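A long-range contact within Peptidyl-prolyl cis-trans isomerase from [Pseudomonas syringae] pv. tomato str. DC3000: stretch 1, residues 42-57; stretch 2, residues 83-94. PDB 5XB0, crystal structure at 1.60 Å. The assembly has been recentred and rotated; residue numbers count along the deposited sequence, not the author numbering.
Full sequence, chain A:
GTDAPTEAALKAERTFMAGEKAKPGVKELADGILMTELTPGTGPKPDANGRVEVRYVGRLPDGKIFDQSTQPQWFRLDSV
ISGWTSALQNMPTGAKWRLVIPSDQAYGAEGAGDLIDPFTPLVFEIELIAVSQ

Stretch 1 (42-57) TGPKPDANGRVEVRYV
Stretch 2, residues 83-94: GWTSALQNMPTG

Two designs meet in this contact: a polar, backbone-led pairing of loops at one end and a dry packing of strand against helix at the other, together burying 710 Å² summed over both sides. From G43 to P46 the partners run backward through stretch 2, from T93 to Q89, so the two loop segments are antiparallel: CA of G43 lies 4.2 Å from CA of T93, CA of K45 4.6 Å from CA of P92, and CA of P46 5.2 Å from CA of Q89.

T42 (phi/psi -131/19, chi1 p) turns its CB away and contributes backbone: its N gives a hydrogen bond to water 1 at 2.8 Å, and that water donates to T93 O at 2.9 Å. G43 follows at -93/-174, its N donating to T93 O at 3.1 Å. Glycine fits here because an ideal CB would sit 2.7 Å from T93 CB, a clash. P44 (-67/150, C-gamma exo) has no amide proton to satisfy, and its carbonyl does the work: P44 O accepts from T93 N at 2.9 Å and from T93 OG1 at 2.8 Å. The m rotamer of T93, at -55/135, brings the hydroxyl to the same oxygen that its own amide reaches. G94 then takes 103/-21, where a CB would jam against the preceding carbonyl.

K45 is extended at -98/149 with chi angles m, t, t, t. Its aliphatic length follows the other chain, CB 3.6 Å from Q89 O and CE 3.4 Å from N90 O, while its CA makes a CA-H...O contact with M91 O at 3.5 Å. M91 O has no conventional polar partner in the model. P46 (-81/151, C-gamma endo) is buried, with CG 3.1 Å from L88 O and CD 3.4 Å from M91 O; a compact ring suits this place beside two carbonyls. Water 2 lies 2.9 Å from both P46 O and Q89 O.

D47 opens a type I turn closed by G50 N to D47 O at 2.9 Å. Within it, A48 (-57/-32) sets its small CB 3.4 Å from Q89 OE1. Q89 uses m, t and chi3 67° to send NE2 back to T85 O at 2.8 Å, which fixes the amide beside the turn.

From R51 the chain is a strand, and alternation sorts the side chains: V52, V54 and Y56 point toward stretch 2, whereas R51, E53, R55 and V57 make no contact with it. V52 (m) places CG2 4.2 Å from CD1 of L88 (m, t), and V54 (m) places CG2 4.1 Å from W84 CZ3. Y56 takes chi1 p and chi2 -84°, presenting its ring face to the edge of W84 (chi1 -83°, chi2 35°). Y56 CG is 4.0 Å from W84 CH2, with the Y56 ring and W84 six-membered ring centroids 5.5 Å apart and planes at 83°. The indole's reach lets a helical residue whose CB points sideways still meet the strand.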

# COMPACT_ATOMS: atom_id res chain seq x y z
N THR A 42 2.11 8.82 -17.67
CA THR A 42 3.35 9.06 -18.39
C THR A 42 4.12 10.25 -17.83
O THR A 42 5.00 10.79 -18.50
CB THR A 42 3.10 9.30 -19.89
OG1 THR A 42 2.28 10.46 -20.06
CG2 THR A 42 2.39 8.09 -20.52
N GLY A 43 3.79 10.65 -16.59
CA GLY A 43 4.46 11.76 -15.95
C GLY A 43 5.63 11.31 -15.10
O GLY A 43 5.97 10.12 -15.11
N PRO A 44 6.24 12.24 -14.35
CA PRO A 44 7.45 11.93 -13.57
C PRO A 44 7.21 10.96 -12.43
O PRO A 44 6.11 10.94 -11.84
CB PRO A 44 7.88 13.30 -13.02
CG PRO A 44 7.21 14.30 -13.92
CD PRO A 44 5.90 13.67 -14.29
N LYS A 45 8.25 10.19 -12.11
CA LYS A 45 8.24 9.30 -10.95
C LYS A 45 8.95 10.01 -9.81
O LYS A 45 9.88 10.80 -10.04
CB LYS A 45 8.95 7.98 -11.25
CG LYS A 45 8.30 7.13 -12.31
CD LYS A 45 9.23 6.01 -12.74
CE LYS A 45 8.57 5.10 -13.78
NZ LYS A 45 9.55 4.15 -14.38
N PRO A 46 8.54 9.72 -8.56
CA PRO A 46 9.19 10.36 -7.41
C PRO A 46 10.50 9.70 -7.03
O PRO A 46 10.67 8.50 -7.25
CB PRO A 46 8.17 10.18 -6.30
CG PRO A 46 7.51 8.89 -6.63
CD PRO A 46 7.42 8.85 -8.14
N ASP A 47 11.41 10.49 -6.47
CA ASP A 47 12.65 9.97 -5.90
C ASP A 47 12.39 9.42 -4.51
O ASP A 47 11.41 9.80 -3.85
CB ASP A 47 13.71 11.06 -5.83
CG ASP A 47 14.21 11.49 -7.20
OD1 ASP A 47 14.10 10.70 -8.17
OD2 ASP A 47 14.73 12.62 -7.30
N ALA A 48 13.28 8.54 -4.05
CA ALA A 48 13.14 7.92 -2.75
C ALA A 48 13.06 8.96 -1.63
O ALA A 48 12.40 8.73 -0.62
CB ALA A 48 14.32 6.97 -2.49
N ASN A 49 13.72 10.09 -1.81
CA ASN A 49 13.68 11.15 -0.81
C ASN A 49 12.84 12.34 -1.25
O ASN A 49 13.02 13.46 -0.76
CB ASN A 49 15.09 11.62 -0.47
CG ASN A 49 15.78 12.28 -1.65
OD1 ASN A 49 15.39 12.10 -2.80
ND2 ASN A 49 16.81 13.06 -1.36
N GLY A 50 11.92 12.10 -2.18
CA GLY A 50 11.05 13.15 -2.66
C GLY A 50 9.67 13.12 -2.02
O GLY A 50 9.46 12.48 -0.98
N ARG A 51 8.75 13.84 -2.64
CA ARG A 51 7.37 13.93 -2.18
C ARG A 51 6.40 13.50 -3.27
O ARG A 51 6.66 13.68 -4.46
CB ARG A 51 7.04 15.35 -1.73
CG ARG A 51 7.93 15.90 -0.63
CD ARG A 51 7.87 17.42 -0.60
NE ARG A 51 6.66 17.93 0.04
CZ ARG A 51 5.82 18.78 -0.53
NH1 ARG A 51 6.03 19.23 -1.76
NH2 ARG A 51 4.75 19.19 0.14
N VAL A 52 5.27 12.94 -2.84
CA VAL A 52 4.17 12.59 -3.73
C VAL A 52 2.91 13.34 -3.31
O VAL A 52 2.66 13.54 -2.13
CB VAL A 52 3.88 11.07 -3.72
CG1 VAL A 52 5.08 10.33 -4.27
CG2 VAL A 52 3.54 10.55 -2.31
N GLU A 53 2.15 13.79 -4.30
CA GLU A 53 0.83 14.35 -4.03
C GLU A 53 -0.16 13.32 -4.53
O GLU A 53 -0.16 12.98 -5.71
CB GLU A 53 0.63 15.70 -4.72
CG GLU A 53 -0.64 16.42 -4.28
CD GLU A 53 -0.95 17.66 -5.10
OE1 GLU A 53 -0.54 17.73 -6.27
OE2 GLU A 53 -1.60 18.59 -4.56
N VAL A 54 -1.00 12.82 -3.62
CA VAL A 54 -1.85 11.68 -3.95
C VAL A 54 -3.30 11.86 -3.51
O VAL A 54 -3.60 12.63 -2.60
CB VAL A 54 -1.32 10.38 -3.30
CG1 VAL A 54 0.02 9.99 -3.92
CG2 VAL A 54 -1.22 10.54 -1.77
N ARG A 55 -4.20 11.16 -4.20
CA ARG A 55 -5.47 10.77 -3.62
C ARG A 55 -5.35 9.30 -3.28
O ARG A 55 -4.69 8.56 -4.02
CB ARG A 55 -6.63 10.98 -4.59
CG ARG A 55 -6.89 12.39 -4.99
CD ARG A 55 -8.17 12.47 -5.80
NE ARG A 55 -8.56 13.85 -6.01
CZ ARG A 55 -8.17 14.57 -7.05
NH1 ARG A 55 -7.38 14.02 -7.97
NH2 ARG A 55 -8.56 15.82 -7.17
N TYR A 56 -5.98 8.86 -2.20
CA TYR A 56 -5.87 7.46 -1.84
C TYR A 56 -7.05 6.97 -1.02
O TYR A 56 -7.73 7.74 -0.35
CB TYR A 56 -4.57 7.20 -1.06
CG TYR A 56 -4.54 7.81 0.32
CD1 TYR A 56 -4.18 9.14 0.50
CD2 TYR A 56 -4.89 7.06 1.45
CE1 TYR A 56 -4.16 9.72 1.78
CE2 TYR A 56 -4.88 7.64 2.73
CZ TYR A 56 -4.50 8.96 2.88
OH TYR A 56 -4.49 9.54 4.13
N VAL A 57 -7.27 5.67 -1.10
CA VAL A 57 -8.18 4.98 -0.19
C VAL A 57 -7.43 3.78 0.34
O VAL A 57 -6.90 2.99 -0.43
CB VAL A 57 -9.47 4.54 -0.89
CG1 VAL A 57 -10.38 3.82 0.12
CG2 VAL A 57 -10.21 5.74 -1.46
N GLY A 83 6.20 0.32 2.44
CA GLY A 83 5.61 -0.18 1.21
C GLY A 83 5.31 0.93 0.22
O GLY A 83 5.42 0.75 -0.98
N TRP A 84 4.90 2.10 0.73
CA TRP A 84 4.73 3.26 -0.16
C TRP A 84 6.08 3.75 -0.67
O TRP A 84 6.24 4.08 -1.85
CB TRP A 84 4.02 4.41 0.56
CG TRP A 84 2.51 4.33 0.59
CD1 TRP A 84 1.74 3.21 0.70
CD2 TRP A 84 1.61 5.43 0.53
NE1 TRP A 84 0.41 3.54 0.70
CE2 TRP A 84 0.30 4.91 0.61
CE3 TRP A 84 1.77 6.82 0.43
CZ2 TRP A 84 -0.83 5.72 0.57
CZ3 TRP A 84 0.64 7.63 0.39
CH2 TRP A 84 -0.64 7.08 0.47
N THR A 85 7.05 3.84 0.23
CA THR A 85 8.38 4.33 -0.13
C THR A 85 8.95 3.60 -1.34
O THR A 85 9.44 4.22 -2.28
CB THR A 85 9.35 4.19 1.03
OG1 THR A 85 8.82 4.85 2.18
CG2 THR A 85 10.70 4.81 0.67
N SER A 86 8.91 2.28 -1.31
CA SER A 86 9.48 1.51 -2.40
C SER A 86 8.56 1.49 -3.61
O SER A 86 9.00 1.69 -4.73
CB SER A 86 9.79 0.08 -1.96
OG SER A 86 8.65 -0.54 -1.42
N ALA A 87 7.27 1.23 -3.39
CA ALA A 87 6.39 1.00 -4.53
C ALA A 87 6.21 2.27 -5.36
O ALA A 87 6.23 2.22 -6.59
CB ALA A 87 5.04 0.48 -4.07
N LEU A 88 6.06 3.41 -4.68
CA LEU A 88 5.68 4.61 -5.42
C LEU A 88 6.82 5.18 -6.26
O LEU A 88 6.59 5.97 -7.19
CB LEU A 88 5.13 5.67 -4.46
CG LEU A 88 3.81 5.28 -3.79
CD1 LEU A 88 3.24 6.45 -2.96
CD2 LEU A 88 2.79 4.81 -4.83
N GLN A 89 8.06 4.75 -6.00
CA GLN A 89 9.17 5.16 -6.87
C GLN A 89 9.01 4.64 -8.30
O GLN A 89 9.66 5.13 -9.22
CB GLN A 89 10.50 4.68 -6.30
CG GLN A 89 10.91 5.45 -5.07
CD GLN A 89 12.19 4.92 -4.47
OE1 GLN A 89 13.27 5.02 -5.07
NE2 GLN A 89 12.08 4.31 -3.29
N ASN A 90 8.13 3.65 -8.47
CA ASN A 90 7.84 3.07 -9.77
C ASN A 90 6.72 3.77 -10.51
O ASN A 90 6.47 3.50 -11.69
CB ASN A 90 7.47 1.60 -9.61
CG ASN A 90 8.59 0.79 -9.03
OD1 ASN A 90 9.57 0.52 -9.72
ND2 ASN A 90 8.46 0.40 -7.77
N MET A 91 6.02 4.66 -9.81
CA MET A 91 4.73 5.14 -10.28
C MET A 91 4.82 6.48 -11.00
O MET A 91 5.28 7.46 -10.43
CB MET A 91 3.78 5.27 -9.09
CG MET A 91 2.35 5.50 -9.51
SD MET A 91 1.24 5.53 -8.09
CE MET A 91 -0.35 5.64 -8.91
N PRO A 92 4.38 6.53 -12.27
CA PRO A 92 4.42 7.80 -13.01
C PRO A 92 3.23 8.70 -12.65
O PRO A 92 2.13 8.20 -12.42
CB PRO A 92 4.35 7.35 -14.47
CG PRO A 92 3.60 6.07 -14.43
CD PRO A 92 3.91 5.41 -13.10
N THR A 93 3.47 10.01 -12.61
CA THR A 93 2.38 10.95 -12.36
C THR A 93 1.25 10.72 -13.37
O THR A 93 1.50 10.50 -14.55
CB THR A 93 2.88 12.39 -12.43
OG1 THR A 93 3.87 12.59 -11.40
CG2 THR A 93 1.75 13.36 -12.20
N GLY A 94 0.02 10.71 -12.88
CA GLY A 94 -1.13 10.46 -13.73
C GLY A 94 -1.69 9.05 -13.61
O GLY A 94 -2.84 8.78 -13.96
O HOH W 1 0.42 11.04 -17.20
O HOH W 2 11.97 6.85 -9.28